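Local coordinates for putative O-Methyltransferase (Corynebacterium glutamicum, PDB 3DR5), which is probably an S-adenosylmethionine-dependent O-methyltransferase, passing a methyl group to a hydroxyl of a substrate that has not been established, at residues G56-I61 / N127-L132; A60-P65 / T82-I87; T47-T52 / N76-N81. One frame throughout, in Å; residues are numbered along the deposited sequence.

Contacts 1 and 2 are the two flanks of strand 59-63: strand 130-135 pairs along one edge and strand 83-87 along the other, with A60 and I61 taking part in both. Their centres lie about 10 Å apart. Contact 3 belongs to the layer of helices over the face that carries A60 and L132; its centre is about 11 Å from that of contact 1 and about 13 Å from that of contact 2. L132 of contact 1 rests on A49 of contact 3, and L78 reaches A60 of contact 2. Together they illustrate how a Rossmann-like methyltransferase core is built; relatives bind their cofactor at the C-terminal ends of the parallel strands.

Contact 1. Residues G56-I61 / N127-L132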
loop_
_atom_site.group_PDB
_atom_site.type_symbol
_atom_site.label_atom_id
_atom_site.label_comp_id
_atom_site.label_asym_id
_atom_site.label_seq_id
_atom_site.Cartn_x
_atom_site.Cartn_y
_atom_site.Cartn_z
ATOM N N GLY A 56 -19.886 4.122 5.631
ATOM C CA GLY A 56 -19.903 5.159 6.655
ATOM C C GLY A 56 -18.918 6.275 6.358
ATOM O O GLY A 56 -18.769 7.224 7.126
ATOM N N SER A 57 -18.258 6.162 5.213
ATOM C CA SER A 57 -17.264 7.136 4.783
ATOM C C SER A 57 -17.776 8.095 3.713
ATOM O O SER A 57 -18.518 7.701 2.821
ATOM C CB SER A 57 -16.034 6.386 4.266
ATOM O OG SER A 57 -15.136 7.229 3.568
ATOM N N THR A 58 -17.372 9.359 3.807
ATOM C CA THR A 58 -17.768 10.346 2.816
ATOM C C THR A 58 -16.944 10.062 1.556
ATOM O O THR A 58 -17.394 10.312 0.430
ATOM C CB THR A 58 -17.482 11.782 3.307
ATOM O OG1 THR A 58 -18.159 12.003 4.549
ATOM C CG2 THR A 58 -17.977 12.808 2.284
ATOM N N GLY A 59 -15.738 9.529 1.752
ATOM C CA GLY A 59 -14.867 9.225 0.625
ATOM C C GLY A 59 -13.417 9.623 0.843
ATOM O O GLY A 59 -12.856 9.453 1.929
ATOM N N ALA A 60 -12.811 10.187 -0.191
ATOM C CA ALA A 60 -11.420 10.580 -0.112
ATOM C C ALA A 60 -11.194 12.066 -0.317
ATOM O O ALA A 60 -12.054 12.779 -0.842
ATOM C CB ALA A 60 -10.604 9.776 -1.138
ATOM N N ILE A 61 -10.023 12.523 0.113
ATOM C CA ILE A 61 -9.626 13.913 -0.071
ATOM C C ILE A 61 -8.265 13.930 -0.780
ATOM O O ILE A 61 -7.340 13.205 -0.391
ATOM C CB ILE A 61 -9.454 14.673 1.257
ATOM C CG1 ILE A 61 -10.775 14.726 2.019
ATOM C CG2 ILE A 61 -8.992 16.119 0.972
ATOM C CD1 ILE A 61 -10.664 15.364 3.394
ATOM N N ASN A 127 -15.390 15.798 11.018
ATOM C CA ASN A 127 -14.445 14.885 11.650
ATOM C C ASN A 127 -14.876 13.422 11.489
ATOM O O ASN A 127 -16.072 13.122 11.406
ATOM C CB ASN A 127 -14.336 15.167 13.149
ATOM C CG ASN A 127 -13.478 16.369 13.469
ATOM O OD1 ASN A 127 -12.572 16.720 12.712
ATOM N ND2 ASN A 127 -13.745 17.001 14.619
ATOM N N ASP A 128 -13.898 12.518 11.428
ATOM C CA ASP A 128 -14.184 11.084 11.352
ATOM C C ASP A 128 -15.084 10.696 10.187
ATOM O O ASP A 128 -15.952 9.831 10.326
ATOM C CB ASP A 128 -14.840 10.666 12.679
ATOM C CG ASP A 128 -14.865 9.156 12.890
ATOM O OD1 ASP A 128 -13.839 8.501 12.614
ATOM O OD2 ASP A 128 -15.906 8.624 13.350
ATOM N N SER A 129 -14.871 11.313 9.033
ATOM C CA SER A 129 -15.715 11.031 7.880
ATOM C C SER A 129 -14.983 10.568 6.628
ATOM O O SER A 129 -15.617 10.194 5.644
ATOM C CB SER A 129 -16.527 12.270 7.524
ATOM O OG SER A 129 -17.734 12.350 8.249
ATOM N N TYR A 130 -13.659 10.572 6.662
ATOM C CA TYR A 130 -12.894 10.208 5.488
ATOM C C TYR A 130 -12.034 8.968 5.658
ATOM O O TYR A 130 -11.403 8.769 6.693
ATOM C CB TYR A 130 -12.052 11.417 5.069
ATOM C CG TYR A 130 -12.901 12.617 4.688
ATOM C CD1 TYR A 130 -13.419 12.745 3.397
ATOM C CD2 TYR A 130 -13.272 13.567 5.644
ATOM C CE1 TYR A 130 -14.278 13.792 3.059
ATOM C CE2 TYR A 130 -14.129 14.618 5.321
ATOM C CZ TYR A 130 -14.635 14.719 4.022
ATOM O OH TYR A 130 -15.482 15.756 3.694
ATOM N N GLN A 131 -12.010 8.147 4.613
ATOM C CA GLN A 131 -11.251 6.902 4.602
ATOM C C GLN A 131 -9.860 7.046 3.980
ATOM O O GLN A 131 -9.001 6.177 4.152
ATOM C CB GLN A 131 -12.022 5.842 3.819
ATOM C CG GLN A 131 -11.990 6.098 2.303
ATOM C CD GLN A 131 -13.041 5.322 1.526
ATOM O OE1 GLN A 131 -12.756 4.276 0.945
ATOM N NE2 GLN A 131 -14.266 5.825 1.529
ATOM N N LEU A 132 -9.636 8.135 3.255
ATOM C CA LEU A 132 -8.351 8.327 2.590
ATOM C C LEU A 132 -8.073 9.795 2.296
ATOM O O LEU A 132 -8.929 10.514 1.779
ATOM C CB LEU A 132 -8.321 7.522 1.277
ATOM C CG LEU A 132 -7.129 7.683 0.315
ATOM C CD1 LEU A 132 -5.877 7.074 0.940
ATOM C CD2 LEU A 132 -7.432 7.010 -1.025
#
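I61 lies over the ring of Y130 where strands 59-63 and 130-135 run side by side, parallel neighbours in the Rossmann-like sheet expected of this methyltransferase family. Y130 can be followed outward from its backbone. Its CB passes the carbonyl of G59, whose O then sits at the ring edge, 3.6 Å from CD1 and near the ring plane. CG lies anti to the carbonyl carbon (chi1 -62°), and the ring stands on the same side of the sheet as the I61 side chain. CD1 meets I61 CG1 at 3.6 Å, and the terminal methyl I61 CD1 stands 3.7 Å from the ring centroid, nearly on the ring normal: a CH-pi contact made as the two side chains cross at about a right angle. Further out, CE1 comes within 3.8 Å of T58 CB, approached obliquely, while OH passes T58 CG2 and makes a weak hydrogen bond to R112. L125 and L152 also pack against this tyrosine.

Three main-chain hydrogen bonds join the segments. Q131 N donates to G59 O, and I61 N to L132 O at 2.8 Å. The latter oxygen also receives a short CA-H...O approach from A60, whose CB faces L132 CB on the surface of the sheet turned from the tyrosine. Before the strands begin, S129 O takes over as acceptor. T58 N reaches it at 2.7 Å in an almost straight bond (170°), and T58 OG1 lies 3.3 Å from the same oxygen, a weaker and less certain second donor.

Contact 2. Residues A60-P65 / T82-I87; sequences AIAITP and TTLTCI
The beta-alpha-beta unit of strand 59-63, helix 67-77 and strand 83-87 closes here, A60 to I63 lying against L84 to I87 as parallel neighbours in the Rossmann-like core. Their short axes approach to 4.6 Å with the N-to-C directions 21° apart. Four backbone bonds join them in the usual parallel ladder: A60 N to T83 O, T85 N to A60 O, A62 N to T85 O and I87 N to A62 O.

Each face of the pair has its own packing. On one, L84 CD1 lies 4.2 Å from A60 CB and 4.0 Å from A62 CB, straddling both alanines; I74 and V70 of the crossover helix pack on A60 and A62, and F101 of helix 91-103 covers L84 and C86. On the other, I87 serves two isoleucines with a single methyl: its CD1 touches I61 CG2 at 3.8 Å and I63 CG1 at 4.0 Å. I63 and I87 lie side by side pointing the same way, whereas I61 slants across.

Near the start of the strands a water links the T83 and T85 hydroxyls, 2.8 Å from T83 OG1 and 2.6 Å from T85 OG1, and donates to A60 O. That carbonyl thus receives T85 N and a water proton, and T85 OG1 has a weak bond from R112 as well. The pair is thus largely apolar along both faces, with one bound water bridging the threonine hydroxyls and the A60 carbonyl near its N-terminal end.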
loop_
_atom_site.group_PDB
_atom_site.type_symbol
_atom_site.label_atom_id
_atom_site.label_comp_id
_atom_site.label_asym_id
_atom_site.label_seq_id
_atom_site.Cartn_x
_atom_site.Cartn_y
_atom_site.Cartn_z
ATOM N N ALA A 60 -12.811 10.187 -0.191
ATOM C CA ALA A 60 -11.420 10.580 -0.112
ATOM C C ALA A 60 -11.194 12.066 -0.317
ATOM O O ALA A 60 -12.054 12.779 -0.842
ATOM C CB ALA A 60 -10.604 9.776 -1.138
ATOM N N ILE A 61 -10.023 12.523 0.113
ATOM C CA ILE A 61 -9.626 13.913 -0.071
ATOM C C ILE A 61 -8.265 13.930 -0.780
ATOM O O ILE A 61 -7.340 13.205 -0.391
ATOM C CB ILE A 61 -9.454 14.673 1.257
ATOM C CG1 ILE A 61 -10.775 14.726 2.019
ATOM C CG2 ILE A 61 -8.992 16.119 0.972
ATOM C CD1 ILE A 61 -10.664 15.364 3.394
ATOM N N ALA A 62 -8.160 14.735 -1.835
ATOM C CA ALA A 62 -6.899 14.898 -2.561
ATOM C C ALA A 62 -6.494 16.379 -2.435
ATOM O O ALA A 62 -7.158 17.269 -2.968
ATOM C CB ALA A 62 -7.053 14.518 -4.048
ATOM N N ILE A 63 -5.415 16.637 -1.709
ATOM C CA ILE A 63 -4.908 17.986 -1.508
ATOM C C ILE A 63 -3.649 18.107 -2.351
ATOM O O ILE A 63 -2.559 17.717 -1.935
ATOM C CB ILE A 63 -4.587 18.222 -0.028
ATOM C CG1 ILE A 63 -5.885 18.182 0.784
ATOM C CG2 ILE A 63 -3.881 19.548 0.146
ATOM C CD1 ILE A 63 -5.730 17.531 2.140
ATOM N N THR A 64 -3.799 18.696 -3.532
ATOM C CA THR A 64 -2.683 18.811 -4.462
ATOM C C THR A 64 -3.031 19.688 -5.663
ATOM O O THR A 64 -4.195 19.781 -6.045
ATOM C CB THR A 64 -2.319 17.404 -4.988
ATOM O OG1 THR A 64 -1.400 17.501 -6.079
ATOM C CG2 THR A 64 -3.594 16.674 -5.487
ATOM N N PRO A 65 -2.023 20.327 -6.275
ATOM C CA PRO A 65 -2.214 21.190 -7.450
ATOM C C PRO A 65 -2.656 20.363 -8.655
ATOM O O PRO A 65 -3.275 20.878 -9.575
ATOM C CB PRO A 65 -0.833 21.797 -7.684
ATOM C CG PRO A 65 -0.214 21.804 -6.339
ATOM C CD PRO A 65 -0.690 20.528 -5.675
ATOM N N THR A 82 -19.358 7.120 -2.655
ATOM C CA THR A 82 -18.470 8.026 -1.930
ATOM C C THR A 82 -18.070 9.114 -2.922
ATOM O O THR A 82 -18.329 8.997 -4.122
ATOM C CB THR A 82 -17.178 7.328 -1.445
ATOM O OG1 THR A 82 -16.412 6.902 -2.581
ATOM C CG2 THR A 82 -17.505 6.123 -0.568
ATOM N N THR A 83 -17.452 10.180 -2.430
ATOM C CA THR A 83 -17.020 11.261 -3.313
ATOM C C THR A 83 -15.523 11.533 -3.163
ATOM O O THR A 83 -14.884 11.103 -2.192
ATOM C CB THR A 83 -17.746 12.607 -3.015
ATOM O OG1 THR A 83 -17.393 13.062 -1.701
ATOM C CG2 THR A 83 -19.263 12.455 -3.107
ATOM N N LEU A 84 -14.960 12.227 -4.144
ATOM C CA LEU A 84 -13.564 12.629 -4.068
ATOM C C LEU A 84 -13.631 14.137 -3.861
ATOM O O LEU A 84 -14.279 14.860 -4.625
ATOM C CB LEU A 84 -12.794 12.329 -5.367
ATOM C CG LEU A 84 -11.412 13.002 -5.480
ATOM C CD1 LEU A 84 -10.437 12.420 -4.453
ATOM C CD2 LEU A 84 -10.882 12.794 -6.891
ATOM N N THR A 85 -12.984 14.613 -2.807
ATOM C CA THR A 85 -12.954 16.038 -2.509
ATOM C C THR A 85 -11.549 16.537 -2.832
ATOM O O THR A 85 -10.569 16.103 -2.225
ATOM C CB THR A 85 -13.283 16.300 -1.025
ATOM O OG1 THR A 85 -14.636 15.906 -0.767
ATOM C CG2 THR A 85 -13.100 17.767 -0.679
ATOM N N CYS A 86 -11.461 17.443 -3.801
ATOM C CA CYS A 86 -10.188 18.017 -4.218
ATOM C C CYS A 86 -10.048 19.406 -3.619
ATOM O O CYS A 86 -11.008 20.170 -3.561
ATOM C CB CYS A 86 -10.115 18.113 -5.740
ATOM S SG CYS A 86 -10.379 16.546 -6.595
ATOM N N ILE A 87 -8.840 19.732 -3.178
ATOM C CA ILE A 87 -8.589 21.026 -2.557
ATOM C C ILE A 87 -7.348 21.747 -3.074
ATOM O O ILE A 87 -6.225 21.243 -2.936
ATOM C CB ILE A 87 -8.409 20.889 -1.028
ATOM C CG1 ILE A 87 -9.503 19.995 -0.440
ATOM C CG2 ILE A 87 -8.408 22.274 -0.378
ATOM C CD1 ILE A 87 -9.464 19.886 1.071
HETATM O O HOH W 1 -15.088 13.408 -0.146
#

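Contact 3. Residues T47-T52 / N76-N81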
loop_
_atom_site.group_PDB
_atom_site.type_symbol
_atom_site.label_atom_id
_atom_site.label_comp_id
_atom_site.label_asym_id
_atom_site.label_seq_id
_atom_site.Cartn_x
_atom_site.Cartn_y
_atom_site.Cartn_z
ATOM N N THR A 47 -5.064 1.136 -4.830
ATOM C CA THR A 47 -5.129 0.030 -3.880
ATOM C C THR A 47 -5.712 0.470 -2.544
ATOM O O THR A 47 -6.574 -0.210 -1.985
ATOM C CB THR A 47 -3.730 -0.568 -3.620
ATOM O OG1 THR A 47 -3.184 -1.072 -4.845
ATOM C CG2 THR A 47 -3.810 -1.705 -2.595
ATOM N N LEU A 48 -5.245 1.605 -2.031
ATOM C CA LEU A 48 -5.744 2.104 -0.754
ATOM C C LEU A 48 -7.182 2.591 -0.875
ATOM O O LEU A 48 -7.979 2.426 0.053
ATOM C CB LEU A 48 -4.848 3.229 -0.227
ATOM C CG LEU A 48 -3.413 2.788 0.115
ATOM C CD1 LEU A 48 -2.588 3.994 0.577
ATOM C CD2 LEU A 48 -3.449 1.709 1.206
ATOM N N ALA A 49 -7.518 3.195 -2.014
ATOM C CA ALA A 49 -8.875 3.679 -2.222
ATOM C C ALA A 49 -9.805 2.471 -2.298
ATOM O O ALA A 49 -10.958 2.539 -1.877
ATOM C CB ALA A 49 -8.963 4.503 -3.522
ATOM N N ALA A 50 -9.293 1.368 -2.843
ATOM C CA ALA A 50 -10.063 0.134 -2.986
ATOM C C ALA A 50 -10.145 -0.668 -1.687
ATOM O O ALA A 50 -11.170 -1.280 -1.400
ATOM C CB ALA A 50 -9.460 -0.732 -4.085
ATOM N N THR A 51 -9.073 -0.669 -0.902
ATOM C CA THR A 51 -9.064 -1.420 0.342
ATOM C C THR A 51 -9.727 -0.682 1.513
ATOM O O THR A 51 -10.390 -1.327 2.332
ATOM C CB THR A 51 -7.615 -1.858 0.726
ATOM O OG1 THR A 51 -6.806 -0.709 1.035
ATOM C CG2 THR A 51 -6.979 -2.618 -0.446
ATOM N N THR A 52 -9.565 0.643 1.597
ATOM C CA THR A 52 -10.182 1.391 2.692
ATOM C C THR A 52 -11.702 1.256 2.639
ATOM O O THR A 52 -12.290 1.015 1.580
ATOM C CB THR A 52 -9.751 2.883 2.705
ATOM O OG1 THR A 52 -9.972 3.476 1.420
ATOM C CG2 THR A 52 -8.280 2.986 3.088
ATOM N N ASN A 76 -10.665 5.222 -9.373
ATOM C CA ASN A 76 -10.642 3.858 -9.903
ATOM C C ASN A 76 -11.007 2.836 -8.824
ATOM O O ASN A 76 -11.725 1.874 -9.097
ATOM C CB ASN A 76 -9.254 3.523 -10.447
ATOM C CG ASN A 76 -9.074 3.935 -11.895
ATOM O OD1 ASN A 76 -7.945 4.121 -12.372
ATOM N ND2 ASN A 76 -10.182 4.064 -12.608
ATOM N N GLY A 77 -10.517 3.041 -7.599
ATOM C CA GLY A 77 -10.788 2.087 -6.527
ATOM C C GLY A 77 -11.929 2.371 -5.570
ATOM O O GLY A 77 -12.571 1.458 -5.058
ATOM N N LEU A 78 -12.176 3.648 -5.333
ATOM C CA LEU A 78 -13.228 4.098 -4.430
ATOM C C LEU A 78 -14.620 3.509 -4.723
ATOM O O LEU A 78 -15.015 3.381 -5.881
ATOM C CB LEU A 78 -13.297 5.624 -4.488
ATOM C CG LEU A 78 -13.296 6.504 -3.235
ATOM C CD1 LEU A 78 -12.230 6.038 -2.251
ATOM C CD2 LEU A 78 -13.054 7.957 -3.655
ATOM N N ALA A 79 -15.357 3.144 -3.674
ATOM C CA ALA A 79 -16.712 2.617 -3.846
ATOM C C ALA A 79 -17.578 3.757 -4.442
ATOM O O ALA A 79 -17.404 4.948 -4.115
ATOM C CB ALA A 79 -17.273 2.166 -2.507
ATOM N N ASP A 80 -18.520 3.385 -5.308
ATOM C CA ASP A 80 -19.389 4.352 -5.989
ATOM C C ASP A 80 -20.183 5.315 -5.127
ATOM O O ASP A 80 -20.463 6.442 -5.554
ATOM C CB ASP A 80 -20.344 3.630 -6.944
ATOM C CG ASP A 80 -19.611 2.891 -8.048
ATOM O OD1 ASP A 80 -18.415 3.186 -8.252
ATOM O OD2 ASP A 80 -20.236 2.031 -8.719
ATOM N N ASN A 81 -20.528 4.887 -3.917
ATOM C CA ASN A 81 -21.305 5.725 -3.016
ATOM C C ASN A 81 -20.465 6.624 -2.111
ATOM O O ASN A 81 -20.808 6.856 -0.948
ATOM C CB ASN A 81 -22.250 4.859 -2.179
ATOM C CG ASN A 81 -21.519 3.903 -1.270
ATOM O OD1 ASN A 81 -20.409 3.473 -1.572
ATOM N ND2 ASN A 81 -22.150 3.545 -0.154
HETATM O O HOH W 2 -14.065 2.276 -1.078
#
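A49 and A50, near the close of helix 39-51, meet G77 and L78, at the C-terminal part of helix 67-77 and just after it. At the start of the segment, T47 is turned from this partner, and it packs on A199 of the second subunit; L48 instead reaches L132 of the sheet. A49 carries the apolar part of the contact. Its CB lies 3.8 Å from L78 CD1, and L78 CD1 also comes within 3.7 Å of A49 O. The CB bond of L78 points away from helix 39-51, although CD1 comes back to touch A49. A water accepts a hydrogen bond from A79 N at 3.0 Å and lies 3.2 Å from A49 O, to which it may donate, among other acceptors.

A50 follows with the closest pair of CA atoms: its CA stands 4.1 Å from G77 CA, a spacing that depends on glycine, since the place a CB of G77 would take lies against A50 N. A50 CA points its hydrogen at G77 O in a CA-H...O contact of 3.5 Å, and A50 CB flanks the same oxygen. T51 looks the other way, where its OG1 is hydrogen-bonded to OG1 of T51 of the second subunit. T52 leaves the helix, its N still bonded to L48 O. No direct hydrogen bond crosses between the segments; two alanines, a glycine and the L78 methyl CD1 join them by van der Waals contact, as suits two helices lying together over one face of the alpha/beta/alpha sandwich of the Rossmann-like methyltransferase fold.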